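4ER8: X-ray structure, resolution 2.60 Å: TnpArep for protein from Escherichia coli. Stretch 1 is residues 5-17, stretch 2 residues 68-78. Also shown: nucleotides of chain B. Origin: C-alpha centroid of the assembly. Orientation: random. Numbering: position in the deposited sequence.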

# COMPACT_ATOMS: atom_id res chain seq x y z
N ARG A 5 -10.01 16.25 2.95
CA ARG A 5 -8.91 17.04 3.43
C ARG A 5 -7.88 16.12 4.06
O ARG A 5 -8.22 15.32 4.92
CB ARG A 5 -9.42 18.06 4.43
CG ARG A 5 -8.32 18.61 5.30
CD ARG A 5 -8.91 19.40 6.48
NE ARG A 5 -7.83 20.13 7.06
CZ ARG A 5 -7.81 20.65 8.28
NH1 ARG A 5 -8.86 20.52 9.10
NH2 ARG A 5 -6.71 21.27 8.69
N ARG A 6 -6.61 16.24 3.65
CA ARG A 6 -5.59 15.36 4.17
C ARG A 6 -5.55 15.48 5.69
O ARG A 6 -5.67 16.57 6.26
CB ARG A 6 -4.24 15.63 3.55
CG ARG A 6 -4.16 15.28 2.05
CD ARG A 6 -4.77 13.93 1.69
NE ARG A 6 -4.30 13.39 0.42
CZ ARG A 6 -4.79 12.30 -0.19
NH1 ARG A 6 -5.80 11.63 0.31
NH2 ARG A 6 -4.25 11.88 -1.32
N TYR A 7 -5.45 14.36 6.36
CA TYR A 7 -5.44 14.42 7.79
C TYR A 7 -3.96 14.38 8.21
O TYR A 7 -3.32 13.33 8.20
CB TYR A 7 -6.29 13.26 8.27
CG TYR A 7 -6.59 13.02 9.72
CD1 TYR A 7 -5.56 12.96 10.68
CD2 TYR A 7 -7.89 12.68 10.12
CE1 TYR A 7 -5.85 12.62 12.03
CE2 TYR A 7 -8.20 12.35 11.43
CZ TYR A 7 -7.18 12.32 12.40
OH TYR A 7 -7.48 11.97 13.71
N TYR A 8 -3.42 15.55 8.53
CA TYR A 8 -1.99 15.66 8.85
C TYR A 8 -1.74 15.66 10.34
O TYR A 8 -2.31 16.47 11.07
CB TYR A 8 -1.37 16.94 8.26
CG TYR A 8 -1.21 16.96 6.76
CD1 TYR A 8 -1.90 17.89 5.98
CD2 TYR A 8 -0.38 16.08 6.11
CE1 TYR A 8 -1.73 17.95 4.62
CE2 TYR A 8 -0.22 16.12 4.72
CZ TYR A 8 -0.90 17.04 3.99
OH TYR A 8 -0.73 17.10 2.62
N ILE A 9 -0.91 14.74 10.79
CA ILE A 9 -0.57 14.72 12.20
C ILE A 9 0.84 14.23 12.30
O ILE A 9 1.19 13.22 11.70
CB ILE A 9 -1.58 13.89 13.08
CG1 ILE A 9 -1.29 14.11 14.58
CG2 ILE A 9 -1.51 12.43 12.76
CD1 ILE A 9 -2.46 13.75 15.57
N LYS A 10 1.66 14.97 13.03
CA LYS A 10 3.08 14.60 13.11
C LYS A 10 3.26 13.29 13.87
O LYS A 10 2.61 13.08 14.87
CB LYS A 10 3.92 15.73 13.71
CG LYS A 10 3.95 16.97 12.80
CD LYS A 10 4.64 18.14 13.50
CE LYS A 10 4.73 19.34 12.57
NZ LYS A 10 5.75 20.30 13.09
N GLY A 11 4.15 12.44 13.36
CA GLY A 11 4.42 11.11 13.90
C GLY A 11 3.37 10.05 13.56
O GLY A 11 3.49 8.89 13.97
N GLY A 12 2.37 10.44 12.78
CA GLY A 12 1.17 9.65 12.57
C GLY A 12 1.34 8.38 11.77
O GLY A 12 2.36 8.17 11.11
N THR A 13 0.31 7.54 11.84
CA THR A 13 0.29 6.31 11.12
C THR A 13 -0.91 6.38 10.20
O THR A 13 -1.95 6.90 10.60
CB THR A 13 0.18 5.14 12.12
OG1 THR A 13 1.44 5.03 12.84
CG2 THR A 13 -0.08 3.82 11.39
N TRP A 14 -0.78 5.89 8.97
CA TRP A 14 -1.88 5.93 8.03
C TRP A 14 -1.90 4.71 7.11
O TRP A 14 -0.88 4.01 6.93
CB TRP A 14 -1.77 7.14 7.11
CG TRP A 14 -1.79 8.53 7.69
CD1 TRP A 14 -2.87 9.39 7.75
CD2 TRP A 14 -0.67 9.27 8.19
NE1 TRP A 14 -2.48 10.60 8.28
CE2 TRP A 14 -1.14 10.54 8.57
CE3 TRP A 14 0.67 8.97 8.37
CZ2 TRP A 14 -0.32 11.49 9.13
CZ3 TRP A 14 1.48 9.89 8.89
CH2 TRP A 14 0.99 11.16 9.27
N PHE A 15 -3.07 4.53 6.49
CA PHE A 15 -3.33 3.48 5.53
C PHE A 15 -3.57 4.18 4.20
O PHE A 15 -4.23 5.24 4.19
CB PHE A 15 -4.62 2.78 5.92
CG PHE A 15 -5.13 1.81 4.87
CD1 PHE A 15 -4.66 0.53 4.82
CD2 PHE A 15 -6.06 2.20 3.92
CE1 PHE A 15 -5.11 -0.35 3.84
CE2 PHE A 15 -6.52 1.34 2.98
CZ PHE A 15 -6.07 0.05 2.95
N PHE A 16 -3.07 3.61 3.10
CA PHE A 16 -3.16 4.25 1.80
C PHE A 16 -3.49 3.23 0.74
O PHE A 16 -3.22 2.06 0.92
CB PHE A 16 -1.84 4.92 1.38
CG PHE A 16 -1.31 5.93 2.34
CD1 PHE A 16 -0.26 5.62 3.17
CD2 PHE A 16 -1.79 7.19 2.39
CE1 PHE A 16 0.32 6.56 4.02
CE2 PHE A 16 -1.23 8.16 3.28
CZ PHE A 16 -0.18 7.83 4.08
N THR A 17 -4.07 3.68 -0.37
CA THR A 17 -4.47 2.82 -1.48
C THR A 17 -4.07 3.64 -2.68
O THR A 17 -4.51 4.82 -2.83
CB THR A 17 -6.00 2.55 -1.51
OG1 THR A 17 -6.39 1.69 -0.43
CG2 THR A 17 -6.39 1.82 -2.80
N GLU A 68 9.10 11.31 14.15
CA GLU A 68 8.52 12.27 15.08
C GLU A 68 8.62 13.62 14.40
O GLU A 68 9.55 13.85 13.65
CB GLU A 68 9.26 12.25 16.42
CG GLU A 68 8.45 12.88 17.55
CD GLU A 68 6.97 12.37 17.57
OE1 GLU A 68 6.10 13.03 16.91
OE2 GLU A 68 6.70 11.31 18.23
N GLY A 69 7.63 14.48 14.61
CA GLY A 69 7.63 15.82 14.01
C GLY A 69 7.34 15.92 12.51
O GLY A 69 7.31 17.01 11.97
N ASP A 70 7.10 14.79 11.85
CA ASP A 70 6.97 14.71 10.40
C ASP A 70 5.52 14.28 10.04
O ASP A 70 5.05 13.22 10.46
CB ASP A 70 7.98 13.69 9.86
CG ASP A 70 8.09 13.70 8.33
OD1 ASP A 70 9.18 13.40 7.76
OD2 ASP A 70 7.08 13.99 7.67
N ASP A 71 4.80 15.12 9.28
CA ASP A 71 3.45 14.79 8.85
C ASP A 71 3.32 14.59 7.33
O ASP A 71 2.21 14.44 6.80
CB ASP A 71 2.45 15.86 9.36
CG ASP A 71 2.73 17.29 8.79
OD1 ASP A 71 3.63 17.45 7.94
OD2 ASP A 71 2.06 18.26 9.21
N ASP A 72 4.44 14.55 6.62
CA ASP A 72 4.40 14.76 5.17
C ASP A 72 4.41 13.51 4.33
O ASP A 72 5.39 13.25 3.61
CB ASP A 72 5.50 15.72 4.76
CG ASP A 72 5.46 16.07 3.26
OD1 ASP A 72 6.35 16.85 2.82
OD2 ASP A 72 4.58 15.54 2.52
N PHE A 73 3.32 12.75 4.37
CA PHE A 73 3.19 11.62 3.43
C PHE A 73 2.98 12.07 1.98
O PHE A 73 3.20 11.30 1.05
CB PHE A 73 2.05 10.68 3.85
CG PHE A 73 0.75 11.39 4.10
CD1 PHE A 73 -0.10 11.71 3.03
CD2 PHE A 73 0.38 11.76 5.40
CE1 PHE A 73 -1.29 12.38 3.25
CE2 PHE A 73 -0.79 12.45 5.63
CZ PHE A 73 -1.65 12.74 4.53
N SER A 74 2.56 13.31 1.79
CA SER A 74 2.26 13.82 0.45
C SER A 74 3.49 13.76 -0.44
O SER A 74 3.52 13.05 -1.48
CB SER A 74 1.69 15.24 0.51
OG SER A 74 0.34 15.24 0.94
N SER A 75 4.54 14.45 -0.00
CA SER A 75 5.82 14.41 -0.72
C SER A 75 6.23 13.00 -0.98
O SER A 75 6.56 12.63 -2.12
CB SER A 75 6.86 15.09 0.13
OG SER A 75 6.45 16.41 0.38
N ARG A 76 6.20 12.18 0.07
CA ARG A 76 6.69 10.84 -0.06
C ARG A 76 5.97 10.11 -1.18
O ARG A 76 6.62 9.46 -1.97
CB ARG A 76 6.63 10.10 1.28
CG ARG A 76 7.56 10.73 2.36
CD ARG A 76 7.37 10.04 3.71
NE ARG A 76 8.33 10.39 4.76
CZ ARG A 76 8.27 11.47 5.55
NH1 ARG A 76 7.32 12.38 5.41
NH2 ARG A 76 9.18 11.64 6.52
N TRP A 77 4.65 10.27 -1.30
CA TRP A 77 3.92 9.56 -2.34
C TRP A 77 4.23 10.21 -3.65
O TRP A 77 4.21 9.56 -4.70
CB TRP A 77 2.42 9.61 -2.12
CG TRP A 77 1.88 8.47 -1.34
CD1 TRP A 77 1.13 8.54 -0.22
CD2 TRP A 77 2.06 7.07 -1.61
NE1 TRP A 77 0.84 7.28 0.24
CE2 TRP A 77 1.39 6.36 -0.60
CE3 TRP A 77 2.74 6.35 -2.60
CZ2 TRP A 77 1.36 4.96 -0.55
CZ3 TRP A 77 2.69 4.96 -2.57
CH2 TRP A 77 2.01 4.28 -1.54
N ARG A 78 4.50 11.51 -3.62
CA ARG A 78 4.70 12.17 -4.89
C ARG A 78 5.99 11.68 -5.51
O ARG A 78 6.03 11.35 -6.71
CB ARG A 78 4.70 13.67 -4.77
CG ARG A 78 4.77 14.31 -6.11
CD ARG A 78 5.61 15.54 -6.10
NE ARG A 78 5.02 16.72 -5.47
CZ ARG A 78 5.59 17.39 -4.47
NH1 ARG A 78 6.78 16.98 -3.97
NH2 ARG A 78 5.00 18.47 -4.00
P DC B 31 -1.95 14.99 -1.56
OP1 DC B 31 -1.81 14.47 -0.20
OP2 DC B 31 -2.91 14.44 -2.50
O5' DC B 31 -2.23 16.55 -1.42
C5' DC B 31 -1.51 17.42 -0.50
C4' DC B 31 -2.17 18.80 -0.46
O4' DC B 31 -2.01 19.34 -1.80
C3' DC B 31 -3.69 18.81 -0.17
O3' DC B 31 -3.80 19.56 0.96
C2' DC B 31 -4.33 19.57 -1.32
C1' DC B 31 -3.15 20.09 -2.12
N1 DC B 31 -3.33 19.81 -3.54
C2 DC B 31 -3.47 20.86 -4.43
O2 DC B 31 -3.43 22.00 -3.92
N3 DC B 31 -3.64 20.57 -5.75
C4 DC B 31 -3.67 19.30 -6.21
N4 DC B 31 -3.83 19.00 -7.54
C5 DC B 31 -3.55 18.23 -5.29
C6 DC B 31 -3.38 18.52 -3.99
O5' DG B 1 -15.64 11.37 10.30
C5' DG B 1 -16.28 12.48 9.61
C4' DG B 1 -15.46 13.08 8.48
O4' DG B 1 -14.04 13.26 8.89
C3' DG B 1 -15.38 12.19 7.24
O3' DG B 1 -16.57 12.25 6.49
C2' DG B 1 -14.18 12.86 6.56
C1' DG B 1 -13.24 13.15 7.74
N9 DG B 1 -12.35 12.09 8.11
C8 DG B 1 -12.59 11.16 9.11
N7 DG B 1 -11.59 10.29 9.23
C5 DG B 1 -10.63 10.67 8.30
C6 DG B 1 -9.36 10.12 8.03
O6 DG B 1 -8.85 9.14 8.60
N1 DG B 1 -8.66 10.80 7.00
C2 DG B 1 -9.20 11.89 6.35
N2 DG B 1 -8.45 12.41 5.39
N3 DG B 1 -10.42 12.42 6.61
C4 DG B 1 -11.08 11.77 7.58
P DC B 30 -0.05 12.20 -6.80
OP1 DC B 30 -0.27 10.99 -5.99
OP2 DC B 30 -1.04 12.54 -7.86
O5' DC B 30 0.08 13.51 -5.86
C5' DC B 30 0.97 13.50 -4.78
C4' DC B 30 0.97 14.83 -4.03
O4' DC B 30 1.45 15.85 -4.90
C3' DC B 30 -0.36 15.35 -3.55
O3' DC B 30 -0.53 14.90 -2.25
C2' DC B 30 -0.18 16.86 -3.55
C1' DC B 30 0.82 17.09 -4.66
N1 DC B 30 0.27 17.54 -6.00
C2 DC B 30 0.12 18.88 -6.30
O2 DC B 30 0.38 19.68 -5.41
N3 DC B 30 -0.35 19.27 -7.53
C4 DC B 30 -0.66 18.35 -8.45
N4 DC B 30 -1.10 18.75 -9.63
C5 DC B 30 -0.50 16.96 -8.19
C6 DC B 30 -0.03 16.62 -6.97

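The most unusual feature of this contact is a relay of hydroxyls that ends on DNA. Tyr8 OH donates a hydrogen bond to Ser74 OG at 2.7 Å. Ser74 OG in turn donates to OP1 of DC31 in chain B at 2.6 Å. Arg6 NE also donates to OP1 of DC31, at 2.8 Å, and Arg6 NH2 reaches OP2 of DC31 at 3.1 Å. Both stretches therefore hold one phosphate, and Tyr8 OH and Ser74 OG, one from each stretch, are bonded to each other beside it. This fits a protein bound to a nucleic acid.

Behind the phosphate lies an aromatic cluster centred on Phe73. This residue has more area covered by the other stretch than any other residue here. Its CA-to-CB bond points toward stretch 1, with chi1 in the p well. Tyr8 and Phe16 lie over opposite faces of its ring. The Tyr8 and Phe73 planes are 25° apart, but the rings are slid so that they barely overlap. Their centroids are 5.1 Å apart, and Tyr8 CE2 comes within 3.7 Å of Phe73 CZ. Phe16 meets Phe73 obliquely, with Phe16 CZ 3.6 Å from Phe73 CB.

Trp14 packs differently. The edge of Phe73 is turned toward the face of Trp14, with the planes at 60° and Trp14 CE2 3.5 Å from Phe73 CE2. The indole is also tied to its own stretch, since Trp14 NE1 donates to Tyr7 O at 2.9 Å. That carbonyl oxygen lies at the edge of the Phe73 ring, with Tyr7 O 3.7 Å from Phe73 CE2.

One helical turn after Phe73, Trp77 continues the packing. Its edge is directed at the face of Phe16, and the planes are nearly perpendicular at 82°. Trp77 NE1 lies 3.3 Å from Phe16 CG. Trp14 and Phe16 are two residues apart on the strand, and both CA-to-CB bonds point toward stretch 2.

At the other end, backbone atoms make the hydrogen bond. Gly11 N donates to Asp70 O at 3.1 Å with an angle of 158°. Lys10 CA adds a CA-H...O contact to the same oxygen, at 3.6 Å from Asp70 O. The two stretches come close here: the CA atoms of Lys10 and Asp71 are 4.3 Å apart. Gly11 lies in a type II turn from Ile9 to Gly12, closed by Gly12 N to Ile9 O at 3.2 Å. Its positive phi by itself favours glycine. An ideal CB on Gly11 would also lie 2.8 Å from Glu68 OE1, too close to fit. The Lys10 side chain runs past stretch 2, with Lys10 CD 3.3 Å from Gly69 O.

Stretch 2 braces its own bend. Asp72 caps the helix, with Ser75 N donating to Asp72 OD2 at 2.7 Å. Asp72 N donates to Asp70 OD2 at 2.9 Å, and Arg76 NH1 donates to that same oxygen, Asp70 OD2, at 2.8 Å as part of a salt bridge.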